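PDB 3TWO: mannitol dehydrogenase from Helicobacter pylori, which probably catalyses the zinc-dependent, NADP(H)-linked interconversion of cinnamyl alcohols and the corresponding aldehydes. Local coordinates for residues D35-G40 against A150-V155; H64-I69 against V113-C118; V86-F91 against N134-D139; V155-C160 against P313-I318. All blocks are in the same frame, centred on the assembly; numbering follows the deposited sequence.

In the fold
All four contacts gather round the branched, mixed sheet built largely by the GroES-like part of the chain. Interactions 2 and 3 have centres about 5 Å apart and alternate along the sequence, and both lie, in sequence, between the two segments of interaction 1. Interaction 4 follows in series, sharing Val155 with interaction 1 at a centre distance of about 7 Å. Strands 31-40 and 65-73 are neighbours in the sheet, and strands 85-88, 135-139 and 315-318 belong to it too. Interactions 2 and 4, about 14 Å apart, converge on one zinc ion through His64 and Cys160, so the approach to strand 65-73 and the start of helix 158-171 each give the metal a ligand, with Cys42 as the third.

Interaction 1. Residues D35-G40 against A150-V155; sequences DILYAG and APLEKV
Tyr38, on strand 31-40, lays one face of its ring against Glu153 of the short helix 152-155, and this CH-pi contact is the centre of the interface. CB of Glu153 sits 3.6 Å from the ring centroid, only 15° off the normal, displaced toward the CD2-CE2 rim. The backbone comes over the same ring, with Glu153 N 3.5 Å from Tyr38 CD1. With CG of Glu153 between its backbone N and carbonyl carbon (chi1 83°) and a further bend at chi2, the acid runs alongside the tyrosine, its carboxylate plane turned 61° from the ring.

The remaining contacts are apolar. Leu152 crosses Tyr38 at about a right angle, its CB 3.8 Å from Tyr38 CD1, and its CD2 methyl meets Leu37 CD1 at 3.9 Å. Leu317 of strand 315-318 also touches both Tyr38 and Glu153, extending the apolar patch toward a further strand.

Consecutive residues Leu37 and Tyr38 can both point at the helix because they sit at a classic beta bulge, both facing Ala67 of strand 65-73. The arrangement is a short helix, begun by Pro151 at its N-cap, packed on a bulged strand of the mixed sheet.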
loop_
_atom_site.group_PDB
_atom_site.type_symbol
_atom_site.label_atom_id
_atom_site.label_comp_id
_atom_site.label_asym_id
_atom_site.label_seq_id
_atom_site.Cartn_x
_atom_site.Cartn_y
_atom_site.Cartn_z
ATOM N N ASP B 35 -9.869 25.236 -30.566
ATOM C CA ASP B 35 -11.323 25.188 -30.625
ATOM C C ASP B 35 -11.762 23.804 -30.158
ATOM O O ASP B 35 -11.356 22.809 -30.747
ATOM C CB ASP B 35 -11.839 25.359 -32.069
ATOM C CG ASP B 35 -12.289 26.764 -32.359
ATOM O OD1 ASP B 35 -11.764 27.724 -31.754
ATOM O OD2 ASP B 35 -13.188 26.917 -33.223
ATOM N N ILE B 36 -12.620 23.757 -29.155
ATOM C CA ILE B 36 -13.024 22.495 -28.530
ATOM C C ILE B 36 -14.230 21.874 -29.256
ATOM O O ILE B 36 -15.271 22.521 -29.418
ATOM C CB ILE B 36 -13.334 22.704 -27.062
ATOM C CG1 ILE B 36 -12.058 23.109 -26.309
ATOM C CG2 ILE B 36 -13.946 21.432 -26.427
ATOM C CD1 ILE B 36 -12.293 23.388 -24.811
ATOM N N LEU B 37 -14.074 20.635 -29.720
ATOM C CA LEU B 37 -15.134 19.940 -30.482
ATOM C C LEU B 37 -15.904 18.997 -29.545
ATOM O O LEU B 37 -17.155 18.982 -29.533
ATOM C CB LEU B 37 -14.558 19.201 -31.730
ATOM C CG LEU B 37 -13.851 19.984 -32.884
ATOM C CD1 LEU B 37 -13.944 19.188 -34.186
ATOM C CD2 LEU B 37 -14.458 21.270 -33.155
ATOM N N TYR B 38 -15.185 18.239 -28.729
ATOM C CA TYR B 38 -15.806 17.294 -27.792
ATOM C C TYR B 38 -15.212 17.401 -26.397
ATOM O O TYR B 38 -13.986 17.603 -26.251
ATOM C CB TYR B 38 -15.695 15.858 -28.297
ATOM C CG TYR B 38 -16.379 15.707 -29.667
ATOM C CD1 TYR B 38 -15.632 15.812 -30.867
ATOM C CD2 TYR B 38 -17.780 15.539 -29.757
ATOM C CE1 TYR B 38 -16.258 15.709 -32.163
ATOM C CE2 TYR B 38 -18.432 15.434 -31.032
ATOM C CZ TYR B 38 -17.641 15.539 -32.218
ATOM O OH TYR B 38 -18.236 15.424 -33.427
ATOM N N ALA B 39 -16.103 17.320 -25.380
ATOM C CA ALA B 39 -15.684 17.410 -23.994
ATOM C C ALA B 39 -16.305 16.252 -23.230
ATOM O O ALA B 39 -17.537 16.188 -23.088
ATOM C CB ALA B 39 -16.070 18.732 -23.383
ATOM N N GLY B 40 -15.447 15.298 -22.827
ATOM C CA GLY B 40 -15.833 14.212 -21.898
ATOM C C GLY B 40 -16.187 14.727 -20.518
ATOM O O GLY B 40 -15.604 15.730 -20.023
ATOM N N ALA B 150 -9.004 9.808 -36.606
ATOM C CA ALA B 150 -9.588 9.202 -35.424
ATOM C C ALA B 150 -11.001 9.774 -35.134
ATOM O O ALA B 150 -11.237 10.965 -35.355
ATOM C CB ALA B 150 -8.651 9.413 -34.238
ATOM N N PRO B 151 -11.947 8.932 -34.637
ATOM C CA PRO B 151 -13.280 9.526 -34.270
ATOM C C PRO B 151 -13.142 10.420 -33.007
ATOM O O PRO B 151 -12.855 9.932 -31.904
ATOM C CB PRO B 151 -14.169 8.302 -34.012
ATOM C CG PRO B 151 -13.175 7.168 -33.610
ATOM C CD PRO B 151 -11.899 7.465 -34.444
ATOM N N LEU B 152 -13.310 11.722 -33.187
ATOM C CA LEU B 152 -12.877 12.693 -32.187
ATOM C C LEU B 152 -13.740 12.702 -30.935
ATOM O O LEU B 152 -13.263 12.978 -29.817
ATOM C CB LEU B 152 -12.896 14.066 -32.810
ATOM C CG LEU B 152 -11.692 14.910 -32.520
ATOM C CD1 LEU B 152 -10.371 14.095 -32.604
ATOM C CD2 LEU B 152 -11.730 16.077 -33.546
ATOM N N GLU B 153 -15.019 12.388 -31.114
ATOM C CA GLU B 153 -15.948 12.211 -29.984
ATOM C C GLU B 153 -15.497 11.040 -29.069
ATOM O O GLU B 153 -15.646 11.128 -27.850
ATOM C CB GLU B 153 -17.409 12.083 -30.475
ATOM C CG GLU B 153 -17.954 10.695 -30.970
ATOM C CD GLU B 153 -17.429 10.282 -32.327
ATOM O OE1 GLU B 153 -16.718 11.061 -32.983
ATOM O OE2 GLU B 153 -17.717 9.138 -32.747
ATOM N N LYS B 154 -14.894 9.995 -29.655
ATOM C CA LYS B 154 -14.380 8.857 -28.864
ATOM C C LYS B 154 -12.980 9.099 -28.267
ATOM O O LYS B 154 -12.594 8.451 -27.242
ATOM C CB LYS B 154 -14.326 7.613 -29.741
ATOM C CG LYS B 154 -15.692 6.935 -29.852
ATOM C CD LYS B 154 -15.597 5.788 -30.785
ATOM C CE LYS B 154 -16.981 5.257 -31.093
ATOM N NZ LYS B 154 -16.765 4.001 -31.843
ATOM N N VAL B 155 -12.230 10.021 -28.895
ATOM C CA VAL B 155 -10.881 10.338 -28.483
ATOM C C VAL B 155 -10.902 11.093 -27.150
ATOM O O VAL B 155 -10.047 10.842 -26.308
ATOM C CB VAL B 155 -10.123 11.177 -29.561
ATOM C CG1 VAL B 155 -8.811 11.802 -29.002
ATOM C CG2 VAL B 155 -9.819 10.311 -30.789
#

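Interaction 2. Residues H64-I69 against V113-C118; sequences HEIAGI and VFTYDC. With ZN (zinc ion), chain G.
The residues leading into strand 65-73 and the loop after the weak strand 113-114 come closest at His64 and Thr115, whose CA atoms lie 6.1 Å apart, and the contact between them is made by side chains. The OH of Tyr116 sits over one face of the His64 imidazole, 3.3 Å above the ring plane and toward its rim, and 3.4 Å from His64 CE1. The two rings are tilted by 41° with centroids 5.1 Å apart, an oblique aromatic pair. Tyr116 reaches this place with CG between its backbone N and carbonyl carbon (chi1 63°), and its hydroxyl has a weak hydrogen bond to Asp45.

Nearer the backbones, CB of Thr115 packs on CB of His64 at 3.9 Å, while its CG2 methyl meets Ile66 CD1 tip to tip at 4.0 Å. The threonine hydroxyl is turned to Gly89 O, with which it makes a hydrogen bond, leaving the methyl for the isoleucine.

This buried cover probably helps, together with the metal bond, to hold the His64 ring in place; its NE2 binds the zinc ion at 2.1 Å. Cys42 and Cys160 supply the other protein ligands of this Cys-His-Cys site, consistent with the catalytic zinc site of medium-chain alcohol dehydrogenases.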
loop_
_atom_site.group_PDB
_atom_site.type_symbol
_atom_site.label_atom_id
_atom_site.label_comp_id
_atom_site.label_asym_id
_atom_site.label_seq_id
_atom_site.Cartn_x
_atom_site.Cartn_y
_atom_site.Cartn_z
ATOM N N HIS B 64 -11.963 17.911 -18.279
ATOM C CA HIS B 64 -10.552 17.752 -18.623
ATOM C C HIS B 64 -10.383 16.556 -19.533
ATOM O O HIS B 64 -9.374 15.898 -19.491
ATOM C CB HIS B 64 -9.626 17.699 -17.387
ATOM C CG HIS B 64 -10.001 16.670 -16.363
ATOM N ND1 HIS B 64 -9.606 16.770 -15.045
ATOM C CD2 HIS B 64 -10.768 15.544 -16.446
ATOM C CE1 HIS B 64 -10.116 15.761 -14.352
ATOM N NE2 HIS B 64 -10.825 15.009 -15.181
ATOM N N GLU B 65 -11.371 16.318 -20.392
ATOM C CA GLU B 65 -11.258 15.376 -21.496
ATOM C C GLU B 65 -11.591 16.134 -22.769
ATOM O O GLU B 65 -12.769 16.275 -23.152
ATOM C CB GLU B 65 -12.191 14.170 -21.253
ATOM C CG GLU B 65 -11.748 13.402 -20.003
ATOM C CD GLU B 65 -12.577 12.167 -19.731
ATOM O OE1 GLU B 65 -13.702 12.095 -20.235
ATOM O OE2 GLU B 65 -12.101 11.250 -19.031
ATOM N N ILE B 66 -10.563 16.688 -23.403
ATOM C CA ILE B 66 -10.812 17.673 -24.417
ATOM C C ILE B 66 -10.267 17.201 -25.774
ATOM O O ILE B 66 -9.097 16.783 -25.877
ATOM C CB ILE B 66 -10.160 19.031 -24.021
ATOM C CG1 ILE B 66 -10.868 19.660 -22.785
ATOM C CG2 ILE B 66 -10.139 20.003 -25.220
ATOM C CD1 ILE B 66 -9.930 20.583 -22.009
ATOM N N ALA B 67 -11.104 17.236 -26.805
ATOM C CA ALA B 67 -10.604 16.969 -28.165
ATOM C C ALA B 67 -11.012 18.146 -29.036
ATOM O O ALA B 67 -12.184 18.613 -28.954
ATOM C CB ALA B 67 -11.152 15.652 -28.723
ATOM N N GLY B 68 -10.082 18.657 -29.858
ATOM C CA GLY B 68 -10.400 19.808 -30.706
ATOM C C GLY B 68 -9.426 20.033 -31.842
ATOM O O GLY B 68 -8.624 19.150 -32.197
ATOM N N ILE B 69 -9.451 21.256 -32.372
ATOM C CA ILE B 69 -8.610 21.646 -33.531
ATOM C C ILE B 69 -7.862 22.931 -33.196
ATOM O O ILE B 69 -8.436 23.869 -32.565
ATOM C CB ILE B 69 -9.485 21.832 -34.794
ATOM C CG1 ILE B 69 -10.115 20.479 -35.129
ATOM C CG2 ILE B 69 -8.622 22.370 -36.033
ATOM C CD1 ILE B 69 -11.211 20.445 -36.198
ATOM N N VAL B 113 -0.689 23.075 -13.008
ATOM C CA VAL B 113 -1.956 23.784 -13.152
ATOM C C VAL B 113 -2.972 22.822 -13.744
ATOM O O VAL B 113 -2.895 22.490 -14.951
ATOM C CB VAL B 113 -1.783 25.018 -14.061
ATOM C CG1 VAL B 113 -3.152 25.695 -14.349
ATOM C CG2 VAL B 113 -0.740 25.996 -13.412
ATOM N N PHE B 114 -3.880 22.322 -12.897
ATOM C CA PHE B 114 -4.940 21.479 -13.375
ATOM C C PHE B 114 -5.900 22.323 -14.212
ATOM O O PHE B 114 -6.036 23.538 -14.014
ATOM C CB PHE B 114 -5.689 20.816 -12.221
ATOM C CG PHE B 114 -4.830 19.873 -11.447
ATOM C CD1 PHE B 114 -4.425 20.185 -10.122
ATOM C CD2 PHE B 114 -4.376 18.662 -12.041
ATOM C CE1 PHE B 114 -3.606 19.279 -9.377
ATOM C CE2 PHE B 114 -3.552 17.762 -11.310
ATOM C CZ PHE B 114 -3.172 18.072 -9.973
ATOM N N THR B 115 -6.571 21.652 -15.136
ATOM C CA THR B 115 -7.373 22.304 -16.176
ATOM C C THR B 115 -8.531 23.154 -15.619
ATOM O O THR B 115 -8.925 24.162 -16.247
ATOM C CB THR B 115 -7.836 21.207 -17.193
ATOM O OG1 THR B 115 -6.643 20.511 -17.616
ATOM C CG2 THR B 115 -8.569 21.807 -18.442
ATOM N N TYR B 116 -9.033 22.771 -14.443
ATOM C CA TYR B 116 -10.076 23.547 -13.752
ATOM C C TYR B 116 -9.982 23.393 -12.233
ATOM O O TYR B 116 -9.239 22.547 -11.739
ATOM C CB TYR B 116 -11.476 23.159 -14.244
ATOM C CG TYR B 116 -11.791 21.716 -13.932
ATOM C CD1 TYR B 116 -12.284 21.339 -12.673
ATOM C CD2 TYR B 116 -11.559 20.707 -14.876
ATOM C CE1 TYR B 116 -12.550 19.997 -12.381
ATOM C CE2 TYR B 116 -11.822 19.355 -14.580
ATOM C CZ TYR B 116 -12.315 19.017 -13.349
ATOM O OH TYR B 116 -12.595 17.692 -13.083
ATOM N N ASP B 117 -10.742 24.220 -11.502
ATOM C CA ASP B 117 -10.674 24.197 -10.048
ATOM C C ASP B 117 -9.200 24.337 -9.577
ATOM O O ASP B 117 -8.733 23.531 -8.767
ATOM C CB ASP B 117 -11.278 22.883 -9.481
ATOM C CG ASP B 117 -11.671 23.016 -8.031
ATOM O OD1 ASP B 117 -11.640 24.161 -7.525
ATOM O OD2 ASP B 117 -12.039 22.020 -7.397
ATOM N N CYS B 118 -8.480 25.327 -10.091
ATOM C CA CYS B 118 -7.061 25.443 -9.765
ATOM C C CYS B 118 -6.589 26.795 -10.279
ATOM O O CYS B 118 -6.887 27.164 -11.419
ATOM C CB CYS B 118 -6.262 24.294 -10.422
ATOM S SG CYS B 118 -4.443 24.195 -10.026
HETATM ZN ZN ZN G . -10.662 12.923 -14.763
#

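Interaction 3. Residues V86-F91 against N134-D139; sequences VGVGCF and NNIVVD
Val88 and Val138 point their side chains at each other and meet tip to tip. Their CA atoms are 8.2 Å apart, too far for the two backbones to pair as neighbouring strands, so the space between strand 85-88 and strand 135-139 is bridged by methyl groups. Val138 CG2 is the central atom: it lies 4.0 Å from Val88 CG2 and 4.1 Å from Val88 CG1, almost evenly placed against both branches of the facing valine. Each residue holds CG1 opposite its own backbone N, with chi1 of 179° in Val88 and -175° in Val138. In Val138 this leaves CG2 on the side of the backbone N, the branch that makes the contact.

Ile136, two residues earlier on the same strand, sends its side chain to the same side as Val138. Its gamma methyl CG2 approaches Val88 CG2 at 4.5 Å, a looser touch than the valine pair. The Val88 CG2 branch therefore has both Val138 and, more loosely, Ile136 beside it.

Other strands of the sheet complete the setting. Ile34 of strand 31-40 touches Val88, and Ile66 of strand 65-73 touches both Val88 and Ile136, so the methyls belong to a larger aliphatic cluster between strands of the mixed sheet of the GroES-like part.

All three touching residues are buried and purely aliphatic. Cohesion here consequently rests on dispersion and the exclusion of water, with neither charge nor directional bonding between the side chains to set their orientation; that is fixed by the branched shapes and the strands that carry them.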
loop_
_atom_site.group_PDB
_atom_site.type_symbol
_atom_site.label_atom_id
_atom_site.label_comp_id
_atom_site.label_asym_id
_atom_site.label_seq_id
_atom_site.Cartn_x
_atom_site.Cartn_y
_atom_site.Cartn_z
ATOM N N VAL B 86 -6.086 17.655 -31.928
ATOM C CA VAL B 86 -5.368 17.542 -30.695
ATOM C C VAL B 86 -6.223 17.234 -29.493
ATOM O O VAL B 86 -7.416 17.419 -29.513
ATOM C CB VAL B 86 -4.598 18.888 -30.387
ATOM C CG1 VAL B 86 -3.519 19.140 -31.407
ATOM C CG2 VAL B 86 -5.559 20.055 -30.362
ATOM N N GLY B 87 -5.602 16.836 -28.384
ATOM C CA GLY B 87 -6.365 16.659 -27.154
ATOM C C GLY B 87 -5.695 17.350 -26.001
ATOM O O GLY B 87 -4.459 17.594 -26.029
ATOM N N VAL B 88 -6.507 17.693 -24.988
ATOM C CA VAL B 88 -6.018 18.240 -23.730
ATOM C C VAL B 88 -6.598 17.422 -22.569
ATOM O O VAL B 88 -7.803 17.049 -22.589
ATOM C CB VAL B 88 -6.368 19.759 -23.592
ATOM C CG1 VAL B 88 -5.875 20.344 -22.256
ATOM C CG2 VAL B 88 -5.790 20.517 -24.778
ATOM N N GLY B 89 -5.740 17.175 -21.555
ATOM C CA GLY B 89 -6.106 16.376 -20.403
ATOM C C GLY B 89 -6.319 17.169 -19.110
ATOM O O GLY B 89 -6.807 18.319 -19.108
ATOM N N CYS B 90 -5.911 16.545 -18.002
ATOM C CA CYS B 90 -6.113 17.086 -16.655
ATOM C C CYS B 90 -5.236 18.251 -16.212
ATOM O O CYS B 90 -5.533 18.858 -15.151
ATOM C CB CYS B 90 -5.932 15.954 -15.614
ATOM S SG CYS B 90 -7.170 14.680 -15.884
ATOM N N PHE B 91 -4.139 18.530 -16.935
ATOM C CA PHE B 91 -3.338 19.712 -16.573
ATOM C C PHE B 91 -2.800 20.413 -17.815
ATOM O O PHE B 91 -2.654 19.774 -18.858
ATOM C CB PHE B 91 -2.206 19.390 -15.579
ATOM C CG PHE B 91 -1.346 18.246 -16.034
ATOM C CD1 PHE B 91 -0.262 18.467 -16.866
ATOM C CD2 PHE B 91 -1.644 16.939 -15.648
ATOM C CE1 PHE B 91 0.533 17.402 -17.308
ATOM C CE2 PHE B 91 -0.850 15.886 -16.057
ATOM C CZ PHE B 91 0.240 16.126 -16.904
ATOM N N ASN B 134 -15.933 26.597 -25.342
ATOM C CA ASN B 134 -15.746 26.548 -26.785
ATOM C C ASN B 134 -14.286 26.589 -27.204
ATOM O O ASN B 134 -13.972 26.318 -28.358
ATOM C CB ASN B 134 -16.568 27.649 -27.513
ATOM C CG ASN B 134 -16.143 29.080 -27.134
ATOM O OD1 ASN B 134 -16.411 30.050 -27.875
ATOM N ND2 ASN B 134 -15.522 29.230 -25.999
ATOM N N ASN B 135 -13.392 26.958 -26.281
ATOM C CA ASN B 135 -11.987 27.015 -26.636
ATOM C C ASN B 135 -11.145 26.931 -25.379
ATOM O O ASN B 135 -11.694 27.016 -24.274
ATOM C CB ASN B 135 -11.673 28.311 -27.456
ATOM C CG ASN B 135 -11.886 29.585 -26.658
ATOM O OD1 ASN B 135 -11.583 29.651 -25.462
ATOM N ND2 ASN B 135 -12.374 30.644 -27.333
ATOM N N ILE B 136 -9.830 26.800 -25.553
ATOM C CA ILE B 136 -8.905 26.727 -24.435
ATOM C C ILE B 136 -7.531 27.125 -24.990
ATOM O O ILE B 136 -7.247 26.902 -26.217
ATOM C CB ILE B 136 -8.887 25.326 -23.746
ATOM C CG1 ILE B 136 -8.207 25.410 -22.375
ATOM C CG2 ILE B 136 -8.216 24.256 -24.611
ATOM C CD1 ILE B 136 -8.302 24.165 -21.558
ATOM N N VAL B 137 -6.718 27.767 -24.141
ATOM C CA VAL B 137 -5.364 28.229 -24.530
ATOM C C VAL B 137 -4.350 27.429 -23.708
ATOM O O VAL B 137 -4.369 27.526 -22.487
ATOM C CB VAL B 137 -5.169 29.790 -24.273
ATOM C CG1 VAL B 137 -3.790 30.275 -24.733
ATOM C CG2 VAL B 137 -6.256 30.598 -24.977
ATOM N N VAL B 138 -3.498 26.632 -24.357
ATOM C CA VAL B 138 -2.616 25.706 -23.662
ATOM C C VAL B 138 -1.163 25.829 -24.148
ATOM O O VAL B 138 -0.929 25.893 -25.370
ATOM C CB VAL B 138 -3.097 24.235 -23.853
ATOM C CG1 VAL B 138 -2.238 23.287 -23.032
ATOM C CG2 VAL B 138 -4.567 24.082 -23.460
ATOM N N ASP B 139 -0.205 25.882 -23.194
ATOM C CA ASP B 139 1.243 25.782 -23.518
ATOM C C ASP B 139 1.461 24.495 -24.375
ATOM O O ASP B 139 0.910 23.429 -24.037
ATOM C CB ASP B 139 2.077 25.705 -22.241
ATOM C CG ASP B 139 3.594 25.634 -22.521
ATOM O OD1 ASP B 139 4.047 24.598 -23.003
ATOM O OD2 ASP B 139 4.338 26.617 -22.275
#

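Interaction 4. Residues V155-C160 against P313-I318; sequences VAPLLC and PEIDLI. With ZN (zinc ion), chain G.
Pro157 packs on Pro313 where the turn leading into helix 158-171 meets the residues just before strand 315-318, joining the zinc-bearing helix to an edge of the mixed sheet of the GroES-like alcohol dehydrogenase fold. Along the Pro157 ring, CB faces Pro313 CG at 3.9 Å. The next atom, CG, makes the most of the contact, lying 3.8 Å from Pro313 CG and 4.1 Å from the CG2 methyl of Ile315. CD closes the ring and again has Pro313 CG as its neighbour. A single proline atom, Pro313 CG, thus sits against three successive carbons of the other ring, and the two prolines pass at a slant.

Ile315 comes to Pro157 nearly at right angles, offering CG2, which stands beside its backbone N because CG1 takes the place between N and the carbonyl carbon (chi1 65°). Val340 of the adjoining strand 338-342 touches both Pro157 and Ile315.

Leu158 adds a second hold, its CD2 methyl placed 3.7 Å from Pro313 CD, while Met302 and Val303 of helix 296-308 border the same leucine. Two residues on, Cys160 also touches the bound NADPH and turns SG opposite its backbone N (chi1 -177°), where it binds the zinc ion at 2.4 Å.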
loop_
_atom_site.group_PDB
_atom_site.type_symbol
_atom_site.label_atom_id
_atom_site.label_comp_id
_atom_site.label_asym_id
_atom_site.label_seq_id
_atom_site.Cartn_x
_atom_site.Cartn_y
_atom_site.Cartn_z
ATOM N N VAL B 155 -12.230 10.021 -28.895
ATOM C CA VAL B 155 -10.881 10.338 -28.483
ATOM C C VAL B 155 -10.902 11.093 -27.150
ATOM O O VAL B 155 -10.047 10.842 -26.308
ATOM C CB VAL B 155 -10.123 11.177 -29.561
ATOM C CG1 VAL B 155 -8.811 11.802 -29.002
ATOM C CG2 VAL B 155 -9.819 10.311 -30.789
ATOM N N ALA B 156 -11.860 12.004 -26.970
ATOM C CA ALA B 156 -11.844 12.943 -25.845
ATOM C C ALA B 156 -11.646 12.270 -24.467
ATOM O O ALA B 156 -10.815 12.726 -23.670
ATOM C CB ALA B 156 -13.133 13.907 -25.884
ATOM N N PRO B 157 -12.379 11.178 -24.175
ATOM C CA PRO B 157 -12.180 10.624 -22.811
ATOM C C PRO B 157 -10.886 9.850 -22.680
ATOM O O PRO B 157 -10.507 9.524 -21.556
ATOM C CB PRO B 157 -13.397 9.683 -22.589
ATOM C CG PRO B 157 -14.464 10.136 -23.611
ATOM C CD PRO B 157 -13.602 10.645 -24.819
ATOM N N LEU B 158 -10.192 9.560 -23.792
ATOM C CA LEU B 158 -8.857 8.992 -23.653
ATOM C C LEU B 158 -8.005 9.934 -22.840
ATOM O O LEU B 158 -7.113 9.466 -22.130
ATOM C CB LEU B 158 -8.159 8.768 -25.002
ATOM C CG LEU B 158 -8.845 7.862 -25.962
ATOM C CD1 LEU B 158 -8.161 7.951 -27.396
ATOM C CD2 LEU B 158 -8.892 6.473 -25.401
ATOM N N LEU B 159 -8.277 11.264 -22.926
ATOM C CA LEU B 159 -7.409 12.242 -22.271
ATOM C C LEU B 159 -7.393 12.135 -20.771
ATOM O O LEU B 159 -6.462 12.627 -20.156
ATOM C CB LEU B 159 -7.677 13.686 -22.715
ATOM C CG LEU B 159 -7.084 14.168 -24.062
ATOM C CD1 LEU B 159 -5.583 14.445 -23.842
ATOM C CD2 LEU B 159 -7.286 13.178 -25.197
ATOM N N CYS B 160 -8.413 11.527 -20.162
ATOM C CA CYS B 160 -8.351 11.264 -18.708
ATOM C C CYS B 160 -8.679 9.841 -18.333
ATOM O O CYS B 160 -7.860 9.187 -17.771
ATOM C CB CYS B 160 -9.268 12.164 -17.913
ATOM S SG CYS B 160 -9.045 11.826 -16.164
ATOM N N PRO B 313 -13.322 4.464 -25.585
ATOM C CA PRO B 313 -14.490 4.488 -24.663
ATOM C C PRO B 313 -15.821 4.322 -25.377
ATOM O O PRO B 313 -16.011 4.703 -26.575
ATOM C CB PRO B 313 -14.442 5.896 -24.046
ATOM C CG PRO B 313 -13.599 6.720 -25.052
ATOM C CD PRO B 313 -12.548 5.727 -25.547
ATOM N N GLU B 314 -16.734 3.735 -24.642
ATOM C CA GLU B 314 -18.152 3.655 -24.972
ATOM C C GLU B 314 -18.734 5.007 -24.543
ATOM O O GLU B 314 -18.679 5.380 -23.357
ATOM C CB GLU B 314 -18.778 2.584 -24.082
ATOM C CG GLU B 314 -18.206 1.216 -24.259
ATOM C CD GLU B 314 -18.560 0.721 -25.614
ATOM O OE1 GLU B 314 -19.784 0.767 -25.911
ATOM O OE2 GLU B 314 -17.640 0.344 -26.387
ATOM N N ILE B 315 -19.281 5.745 -25.484
ATOM C CA ILE B 315 -19.716 7.104 -25.158
ATOM C C ILE B 315 -21.143 7.299 -25.572
ATOM O O ILE B 315 -21.647 6.595 -26.462
ATOM C CB ILE B 315 -18.845 8.201 -25.824
ATOM C CG1 ILE B 315 -18.996 8.123 -27.353
ATOM C CG2 ILE B 315 -17.374 7.957 -25.510
ATOM C CD1 ILE B 315 -19.481 9.366 -27.931
ATOM N N ASP B 316 -21.776 8.259 -24.898
ATOM C CA ASP B 316 -23.073 8.763 -25.261
ATOM C C ASP B 316 -22.963 10.281 -25.444
ATOM O O ASP B 316 -22.645 10.979 -24.495
ATOM C CB ASP B 316 -24.070 8.450 -24.129
ATOM C CG ASP B 316 -24.439 6.961 -24.062
ATOM O OD1 ASP B 316 -24.171 6.300 -23.009
ATOM O OD2 ASP B 316 -24.983 6.412 -25.071
ATOM N N LEU B 317 -23.279 10.754 -26.641
ATOM C CA LEU B 317 -23.202 12.157 -27.019
ATOM C C LEU B 317 -24.363 12.963 -26.493
ATOM O O LEU B 317 -25.487 12.653 -26.778
ATOM C CB LEU B 317 -23.314 12.316 -28.546
ATOM C CG LEU B 317 -22.043 12.192 -29.352
ATOM C CD1 LEU B 317 -22.369 12.460 -30.875
ATOM C CD2 LEU B 317 -21.002 13.168 -28.810
ATOM N N ILE B 318 -24.065 14.033 -25.796
ATOM C CA ILE B 318 -25.072 14.943 -25.287
ATOM C C ILE B 318 -24.699 16.395 -25.600
ATOM O O ILE B 318 -23.644 16.665 -26.271
ATOM C CB ILE B 318 -25.263 14.733 -23.778
ATOM C CG1 ILE B 318 -23.996 15.036 -22.973
ATOM C CG2 ILE B 318 -25.810 13.279 -23.477
ATOM C CD1 ILE B 318 -24.299 15.055 -21.411
HETATM ZN ZN ZN G . -10.662 12.923 -14.763
#